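PDB 4B5C: putative OMPA family lipoprotein from Burkholderia pseudomallei, which probably acts in the Tol-Pal system, which has a role in outer membrane invagination during cell division and in keeping the outer membrane intact. Local coordinates for residues S33-F38 against D45-L50; L67-T72 against V109-E114. All coordinates share one frame; numbering follows the deposited sequence.

Contact 1: S33-F38 against D45-L50; sequences SVYFDF and DQYQAL
Y47 lays its ring against the first strand of the sheet, and V34 and Y35 receive it at two different places. The methyl CG1 of V34 sits over the middle of one ring face, 3.9 Å from the Y47 centroid and only 12° off the ring normal, a CH-pi contact. V34 presents this methyl because CG1 stands anti to the backbone N (chi1 -178°). The far end of the same ring reaches the backbone of Y35: its hydroxyl accepts a weak, bent hydrogen bond from Y35 N, with N and OH 3.3 Å apart and an angle of 143° at the hydrogen. Y47 OH also lies 3.3 Å from Y35 CB, near the plane of the Y35 ring and at its edge, so the two tyrosines meet hydroxyl to ring margin rather than stacked. One helical turn on, L50 CD1 lies 3.8 Å from the carbonyl oxygen S33 O, a plain van der Waals contact. The hydroxyl of S33 itself turns elsewhere, bonding to D133 on strand 131-136, the strand that also pairs with V34 and F36 through backbone bonds to A132 and R130. Because Y47 occupies the N-cap position of helix 48-60, its side chain ties the very start of that helix to the outermost strand 33-35. This is surface packing that joins the first strand to the first helix of an OmpA-like domain, a fold in which helices pack on a mixed beta-sheet.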
ATOM      1  N   SER A  33      -4.833   3.485   0.521  1.00 27.96           N
ATOM      2  CA  SER A  33      -3.439   3.876   0.708  1.00 25.33           C
ATOM      3  C   SER A  33      -2.988   3.786   2.159  1.00 23.92           C
ATOM      4  O   SER A  33      -3.689   4.230   3.069  1.00 25.46           O
ATOM      5  CB  SER A  33      -3.190   5.287   0.170  1.00 25.31           C
ATOM      6  OG  SER A  33      -3.305   5.317  -1.239  1.00 32.45           O
ATOM      7  N   VAL A  34      -1.811   3.203   2.360  1.00 23.10           N
ATOM      8  CA  VAL A  34      -1.192   3.130   3.677  1.00 18.41           C
ATOM      9  C   VAL A  34       0.070   3.984   3.686  1.00 27.55           C
ATOM     10  O   VAL A  34       0.958   3.806   2.845  1.00 19.55           O
ATOM     11  CB  VAL A  34      -0.825   1.679   4.053  1.00 28.54           C
ATOM     12  CG1 VAL A  34      -0.235   1.626   5.452  1.00 18.62           C
ATOM     13  CG2 VAL A  34      -2.050   0.776   3.953  1.00 29.46           C
ATOM     14  N   TYR A  35       0.141   4.913   4.635  1.00 24.83           N
ATOM     15  CA  TYR A  35       1.271   5.830   4.734  1.00 27.97           C
ATOM     16  C   TYR A  35       2.241   5.431   5.836  1.00 26.44           C
ATOM     17  O   TYR A  35       1.850   4.823   6.834  1.00 26.89           O
ATOM     18  CB  TYR A  35       0.778   7.257   4.965  1.00 33.28           C
ATOM     19  CG  TYR A  35       0.007   7.807   3.794  1.00 25.83           C
ATOM     20  CD1 TYR A  35      -1.357   7.582   3.667  1.00 24.81           C
ATOM     21  CD2 TYR A  35       0.646   8.542   2.806  1.00 23.70           C
ATOM     22  CE1 TYR A  35      -2.062   8.080   2.592  1.00 28.20           C
ATOM     23  CE2 TYR A  35      -0.050   9.045   1.728  1.00 24.11           C
ATOM     24  CZ  TYR A  35      -1.403   8.811   1.626  1.00 26.25           C
ATOM     25  OH  TYR A  35      -2.100   9.311   0.553  1.00 31.83           O
ATOM     26  N   PHE A  36       3.507   5.789   5.650  1.00 28.70           N
ATOM     27  CA  PHE A  36       4.565   5.386   6.568  1.00 27.44           C
ATOM     28  C   PHE A  36       5.384   6.571   7.063  1.00 33.02           C
ATOM     29  O   PHE A  36       5.369   7.649   6.465  1.00 29.29           O
ATOM     30  CB  PHE A  36       5.504   4.391   5.885  1.00 24.53           C
ATOM     31  CG  PHE A  36       4.841   3.109   5.470  1.00 27.69           C
ATOM     32  CD1 PHE A  36       4.217   3.004   4.238  1.00 24.51           C
ATOM     33  CD2 PHE A  36       4.857   2.003   6.304  1.00 26.21           C
ATOM     34  CE1 PHE A  36       3.614   1.820   3.848  1.00 23.80           C
ATOM     35  CE2 PHE A  36       4.255   0.819   5.920  1.00 27.72           C
ATOM     36  CZ  PHE A  36       3.633   0.728   4.690  1.00 24.88           C
ATOM     37  N   ASP A  37       6.110   6.352   8.155  1.00 30.29           N
ATOM     38  CA  ASP A  37       7.035   7.346   8.679  1.00 32.44           C
ATOM     39  C   ASP A  37       8.370   7.250   7.947  1.00 31.99           C
ATOM     40  O   ASP A  37       8.639   6.261   7.265  1.00 28.94           O
ATOM     41  CB  ASP A  37       7.242   7.142  10.179  1.00 33.61           C
ATOM     42  CG  ASP A  37       5.992   7.424  10.983  1.00 36.26           C
ATOM     43  OD1 ASP A  37       5.318   8.436  10.701  1.00 43.17           O
ATOM     44  OD2 ASP A  37       5.680   6.632  11.897  1.00 44.16           O
ATOM     45  N   PHE A  38       9.199   8.279   8.089  1.00 25.73           N
ATOM     46  CA  PHE A  38      10.494   8.327   7.420  1.00 22.53           C
ATOM     47  C   PHE A  38      11.316   7.068   7.677  1.00 29.17           C
ATOM     48  O   PHE A  38      11.556   6.695   8.826  1.00 31.80           O
ATOM     49  CB  PHE A  38      11.284   9.564   7.861  1.00 28.01           C
ATOM     50  CG  PHE A  38      12.653   9.666   7.240  1.00 26.20           C
ATOM     51  CD1 PHE A  38      12.806  10.098   5.932  1.00 31.71           C
ATOM     52  CD2 PHE A  38      13.784   9.337   7.967  1.00 34.82           C
ATOM     53  CE1 PHE A  38      14.063  10.192   5.358  1.00 28.76           C
ATOM     54  CE2 PHE A  38      15.045   9.431   7.401  1.00 37.23           C
ATOM     55  CZ  PHE A  38      15.185   9.859   6.093  1.00 28.04           C
ATOM     56  N   ASP A  45      -1.022   1.314  13.606  1.00 30.13           N
ATOM     57  CA  ASP A  45      -2.268   0.722  14.095  1.00 42.26           C
ATOM     58  C   ASP A  45      -3.523   1.343  13.473  1.00 43.64           C
ATOM     59  O   ASP A  45      -4.570   0.696  13.402  1.00 36.24           O
ATOM     60  CB  ASP A  45      -2.348   0.808  15.624  1.00 46.53           C
ATOM     61  CG  ASP A  45      -1.508  -0.252  16.318  1.00 56.38           C
ATOM     62  OD1 ASP A  45      -1.366  -1.366  15.767  1.00 41.63           O
ATOM     63  OD2 ASP A  45      -0.995   0.030  17.422  1.00 57.31           O
ATOM     64  N   GLN A  46      -3.414   2.590  13.024  1.00 33.24           N
ATOM     65  CA  GLN A  46      -4.564   3.312  12.482  1.00 41.51           C
ATOM     66  C   GLN A  46      -5.056   2.729  11.159  1.00 33.97           C
ATOM     67  O   GLN A  46      -6.124   3.100  10.668  1.00 38.80           O
ATOM     68  CB  GLN A  46      -4.241   4.801  12.313  1.00 35.42           C
ATOM     69  CG  GLN A  46      -3.098   5.086  11.353  1.00 41.88           C
ATOM     70  CD  GLN A  46      -2.862   6.572  11.144  1.00 50.53           C
ATOM     71  OE1 GLN A  46      -3.783   7.321  10.820  1.00 44.00           O
ATOM     72  NE2 GLN A  46      -1.620   7.004  11.332  1.00 37.25           N
ATOM     73  N   TYR A  47      -4.277   1.816  10.588  1.00 37.76           N
ATOM     74  CA  TYR A  47      -4.631   1.201   9.313  1.00 33.62           C
ATOM     75  C   TYR A  47      -5.180  -0.213   9.478  1.00 26.60           C
ATOM     76  O   TYR A  47      -5.378  -0.927   8.494  1.00 29.78           O
ATOM     77  CB  TYR A  47      -3.426   1.191   8.370  1.00 27.94           C
ATOM     78  CG  TYR A  47      -2.907   2.571   8.044  1.00 38.07           C
ATOM     79  CD1 TYR A  47      -3.525   3.352   7.079  1.00 31.08           C
ATOM     80  CD2 TYR A  47      -1.803   3.092   8.706  1.00 29.40           C
ATOM     81  CE1 TYR A  47      -3.058   4.617   6.780  1.00 33.04           C
ATOM     82  CE2 TYR A  47      -1.327   4.355   8.413  1.00 30.19           C
ATOM     83  CZ  TYR A  47      -1.960   5.113   7.449  1.00 33.62           C
ATOM     84  OH  TYR A  47      -1.498   6.372   7.147  1.00 36.51           O
ATOM     85  N   GLN A  48      -5.425  -0.614  10.721  1.00 36.83           N
ATOM     86  CA  GLN A  48      -5.958  -1.945  11.002  1.00 41.17           C
ATOM     87  C   GLN A  48      -7.347  -2.129  10.393  1.00 36.04           C
ATOM     88  O   GLN A  48      -7.621  -3.140   9.743  1.00 29.54           O
ATOM     89  CB  GLN A  48      -6.004  -2.198  12.511  1.00 34.97           C
ATOM     90  CG  GLN A  48      -4.642  -2.428  13.152  1.00 44.76           C
ATOM     91  CD  GLN A  48      -4.735  -2.640  14.653  1.00 54.18           C
ATOM     92  OE1 GLN A  48      -4.039  -3.485  15.217  1.00 52.89           O
ATOM     93  NE2 GLN A  48      -5.599  -1.870  15.306  1.00 51.81           N
ATOM     94  N   ALA A  49      -8.216  -1.147  10.607  1.00 33.90           N
ATOM     95  CA  ALA A  49      -9.577  -1.200  10.082  1.00 35.34           C
ATOM     96  C   ALA A  49      -9.570  -1.286   8.559  1.00 35.44           C
ATOM     97  O   ALA A  49     -10.303  -2.080   7.965  1.00 36.62           O
ATOM     98  CB  ALA A  49     -10.372   0.010  10.543  1.00 38.08           C
ATOM     99  N   LEU A  50      -8.737  -0.460   7.935  1.00 31.27           N
ATOM    100  CA  LEU A  50      -8.619  -0.437   6.484  1.00 32.83           C
ATOM    101  C   LEU A  50      -8.195  -1.798   5.949  1.00 31.78           C
ATOM    102  O   LEU A  50      -8.788  -2.313   5.000  1.00 34.09           O
ATOM    103  CB  LEU A  50      -7.625   0.643   6.046  1.00 26.09           C
ATOM    104  CG  LEU A  50      -7.376   0.821   4.547  1.00 27.36           C
ATOM    105  CD1 LEU A  50      -6.660   2.137   4.277  1.00 33.64           C
ATOM    106  CD2 LEU A  50      -6.583  -0.344   3.978  1.00 33.76           C
TER

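Contact 2: L67-T72 against V109-E114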
ATOM      1  N   LEU A  67      -2.400  -5.282  -6.880  1.00 29.80           N
ATOM      2  CA  LEU A  67      -0.981  -4.990  -6.736  1.00 28.54           C
ATOM      3  C   LEU A  67      -0.792  -4.055  -5.549  1.00 27.91           C
ATOM      4  O   LEU A  67      -1.439  -3.014  -5.456  1.00 32.47           O
ATOM      5  CB  LEU A  67      -0.405  -4.350  -8.001  1.00 31.22           C
ATOM      6  CG  LEU A  67      -0.201  -5.239  -9.230  1.00 39.40           C
ATOM      7  CD1 LEU A  67       0.493  -4.454 -10.335  1.00 40.24           C
ATOM      8  CD2 LEU A  67       0.603  -6.479  -8.876  1.00 35.82           C
ATOM      9  N   ILE A  68       0.080  -4.440  -4.629  1.00 28.07           N
ATOM     10  CA  ILE A  68       0.413  -3.574  -3.512  1.00 25.99           C
ATOM     11  C   ILE A  68       1.682  -2.818  -3.873  1.00 30.56           C
ATOM     12  O   ILE A  68       2.783  -3.364  -3.799  1.00 30.62           O
ATOM     13  CB  ILE A  68       0.610  -4.367  -2.209  1.00 24.19           C
ATOM     14  CG1 ILE A  68      -0.597  -5.275  -1.956  1.00 21.38           C
ATOM     15  CG2 ILE A  68       0.833  -3.422  -1.035  1.00 20.54           C
ATOM     16  CD1 ILE A  68      -0.477  -6.131  -0.707  1.00 24.93           C
ATOM     17  N   GLN A  69       1.516  -1.565  -4.280  1.00 28.97           N
ATOM     18  CA  GLN A  69       2.627  -0.767  -4.783  1.00 28.14           C
ATOM     19  C   GLN A  69       3.232   0.121  -3.705  1.00 25.15           C
ATOM     20  O   GLN A  69       2.580   1.042  -3.204  1.00 24.47           O
ATOM     21  CB  GLN A  69       2.168   0.077  -5.972  1.00 26.15           C
ATOM     22  CG  GLN A  69       1.510  -0.742  -7.072  1.00 26.36           C
ATOM     23  CD  GLN A  69       0.981   0.116  -8.202  1.00 40.02           C
ATOM     24  OE1 GLN A  69       1.103   1.342  -8.179  1.00 34.55           O
ATOM     25  NE2 GLN A  69       0.386  -0.527  -9.200  1.00 46.49           N
ATOM     26  N   GLY A  70       4.483  -0.163  -3.356  1.00 21.86           N
ATOM     27  CA  GLY A  70       5.193   0.611  -2.355  1.00 22.11           C
ATOM     28  C   GLY A  70       5.914   1.804  -2.953  1.00 22.61           C
ATOM     29  O   GLY A  70       6.512   1.709  -4.026  1.00 21.89           O
ATOM     30  N   ASN A  71       5.855   2.934  -2.257  1.00 24.93           N
ATOM     31  CA  ASN A  71       6.515   4.149  -2.720  1.00 21.86           C
ATOM     32  C   ASN A  71       7.330   4.799  -1.609  1.00 24.14           C
ATOM     33  O   ASN A  71       7.131   4.496  -0.433  1.00 23.05           O
ATOM     34  CB  ASN A  71       5.487   5.143  -3.267  1.00 24.36           C
ATOM     35  CG  ASN A  71       4.688   4.575  -4.423  1.00 22.14           C
ATOM     36  OD1 ASN A  71       5.016   4.802  -5.587  1.00 21.69           O
ATOM     37  ND2 ASN A  71       3.635   3.827  -4.107  1.00 26.65           N
ATOM     38  N   THR A  72       8.241   5.695  -1.984  1.00 25.75           N
ATOM     39  CA  THR A  72       9.079   6.392  -1.012  1.00 28.11           C
ATOM     40  C   THR A  72       9.274   7.856  -1.408  1.00 26.56           C
ATOM     41  O   THR A  72       8.952   8.247  -2.532  1.00 19.37           O
ATOM     42  CB  THR A  72      10.462   5.732  -0.889  1.00 24.16           C
ATOM     43  OG1 THR A  72      11.245   6.032  -2.051  1.00 21.80           O
ATOM     44  CG2 THR A  72      10.327   4.221  -0.751  1.00 28.08           C
ATOM     45  N   VAL A 109       4.764  -5.068  -5.009  1.00 25.23           N
ATOM     46  CA  VAL A 109       5.766  -4.480  -5.896  1.00 19.43           C
ATOM     47  C   VAL A 109       6.240  -3.118  -5.381  1.00 23.93           C
ATOM     48  O   VAL A 109       5.552  -2.468  -4.592  1.00 24.24           O
ATOM     49  CB  VAL A 109       5.238  -4.336  -7.334  1.00 27.09           C
ATOM     50  CG1 VAL A 109       4.772  -5.681  -7.862  1.00 33.60           C
ATOM     51  CG2 VAL A 109       4.102  -3.319  -7.388  1.00 32.41           C
ATOM     52  N   SER A 110       7.418  -2.690  -5.827  1.00 22.95           N
ATOM     53  CA  SER A 110       7.982  -1.415  -5.394  1.00 24.78           C
ATOM     54  C   SER A 110       8.252  -0.480  -6.568  1.00 26.79           C
ATOM     55  O   SER A 110       8.864  -0.881  -7.557  1.00 28.50           O
ATOM     56  CB  SER A 110       9.276  -1.634  -4.606  1.00 24.87           C
ATOM     57  OG  SER A 110       9.894  -0.392  -4.300  1.00 24.45           O
ATOM     58  N   LEU A 111       7.794   0.763  -6.448  1.00 26.20           N
ATOM     59  CA  LEU A 111       8.077   1.788  -7.447  1.00 28.73           C
ATOM     60  C   LEU A 111       9.192   2.698  -6.943  1.00 32.68           C
ATOM     61  O   LEU A 111       9.649   3.594  -7.654  1.00 33.11           O
ATOM     62  CB  LEU A 111       6.824   2.615  -7.751  1.00 24.90           C
ATOM     63  CG  LEU A 111       5.573   1.832  -8.155  1.00 36.43           C
ATOM     64  CD1 LEU A 111       4.395   2.769  -8.383  1.00 30.31           C
ATOM     65  CD2 LEU A 111       5.839   0.980  -9.389  1.00 41.09           C
ATOM     66  N   GLY A 112       9.626   2.455  -5.710  1.00 25.60           N
ATOM     67  CA  GLY A 112      10.657   3.263  -5.090  1.00 24.46           C
ATOM     68  C   GLY A 112      10.279   4.732  -5.076  1.00 29.70           C
ATOM     69  O   GLY A 112       9.173   5.094  -4.675  1.00 23.72           O
ATOM     70  N   LYS A 113      11.201   5.582  -5.516  1.00 24.88           N
ATOM     71  CA  LYS A 113      10.939   7.012  -5.592  1.00 27.38           C
ATOM     72  C   LYS A 113      10.795   7.456  -7.044  1.00 31.35           C
ATOM     73  O   LYS A 113      11.049   8.614  -7.379  1.00 33.00           O
ATOM     74  CB  LYS A 113      12.060   7.796  -4.911  1.00 28.72           C
ATOM     75  CG  LYS A 113      13.403   7.681  -5.604  1.00 28.23           C
ATOM     76  CD  LYS A 113      14.423   8.606  -4.972  1.00 29.41           C
ATOM     77  CE  LYS A 113      15.738   8.565  -5.724  1.00 27.47           C
ATOM     78  NZ  LYS A 113      16.715   9.515  -5.134  1.00 38.95           N
ATOM     79  N   GLU A 114      10.384   6.523  -7.898  1.00 27.12           N
ATOM     80  CA  GLU A 114      10.245   6.775  -9.328  1.00 25.95           C
ATOM     81  C   GLU A 114       8.984   7.570  -9.641  1.00 19.24           C
ATOM     82  O   GLU A 114       8.981   8.415 -10.533  1.00 29.75           O
ATOM     83  CB  GLU A 114      10.213   5.451 -10.103  1.00 31.61           C
ATOM     84  CG  GLU A 114      11.392   4.525  -9.828  1.00 45.38           C
ATOM     85  CD  GLU A 114      11.214   3.144 -10.444  1.00 62.25           C
ATOM     86  OE1 GLU A 114      10.190   2.922 -11.126  1.00 49.89           O
ATOM     87  OE2 GLU A 114      12.094   2.279 -10.245  1.00 62.75           O
TER
HETATM   88  O   HOH W   1       7.433   6.336  -6.368  1.00 23.98           O
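Strands 67-71 and 109-112 run parallel, their axes 29° apart, and V109 N to I68 O, G70 N to V109 O and L111 N to G70 O form the backbone bonds between them. The second of these is short and straight, 2.8 Å between G70 N and V109 O with 171° at the hydrogen. Farther on, T72 N reaches G112 O at 2.9 Å, but from well above the carbonyl plane, in a bent hydrogen bond. Such parallel pairing is what a beta-alpha-beta crossover produces: the chain leaves strand 66-71, passes through helix 78-98 and returns as strand 106-112, the edge of the sheet within this chain. On one face, Q69 and V109 lie side by side and point the same way, with Q69 CG 3.7 Å from V109 CG2. The chain of Q69, extended beyond CG, carries OE1 to L111 CD1, which is also approached by N71 OD1 at 3.5 Å. Thus the leucine methyl lies near two amide oxygens. A water lies 3.0 Å from N71 OD1 and 2.7 Å from G112 O, placed to donate to either; G112 O thus has this water close by as well as its bond from T72 N. S110 belongs to the other face; its OG, anti to its own backbone N (chi1 174°), accepts from G112 N in an ST turn and also bonds to L82 O on the crossover helix. After it the chain bends in a type II' turn from L111 to E114, with G112 at positive phi. K113 sets CB 3.5 Å from T72 OG1, while its amino group leads away to the carbonyls of E74 and G76.

How the contacts relate
Contacts 1 and 2 serve one sheet in different ways, with centres about 15 Å apart on opposite sides of the chain's centre. Contact 1 lies at the surface and attaches the start of helix 48-60 to outermost strand 33-35; contact 2 is partly buried and pairs 66-71 with 106-112, the other outermost strand. Strand 131-136, lying between 33-35 and 66-71, connects the two regions. Their chemistry follows from this: the helix-to-strand contact relies on an aromatic ring and methyl groups with one weak hydrogen bond, whereas the strand-to-strand contact rests chiefly on backbone hydrogen bonds, nearly straight along the strands and bent at T72, with side chains and a water adding to them.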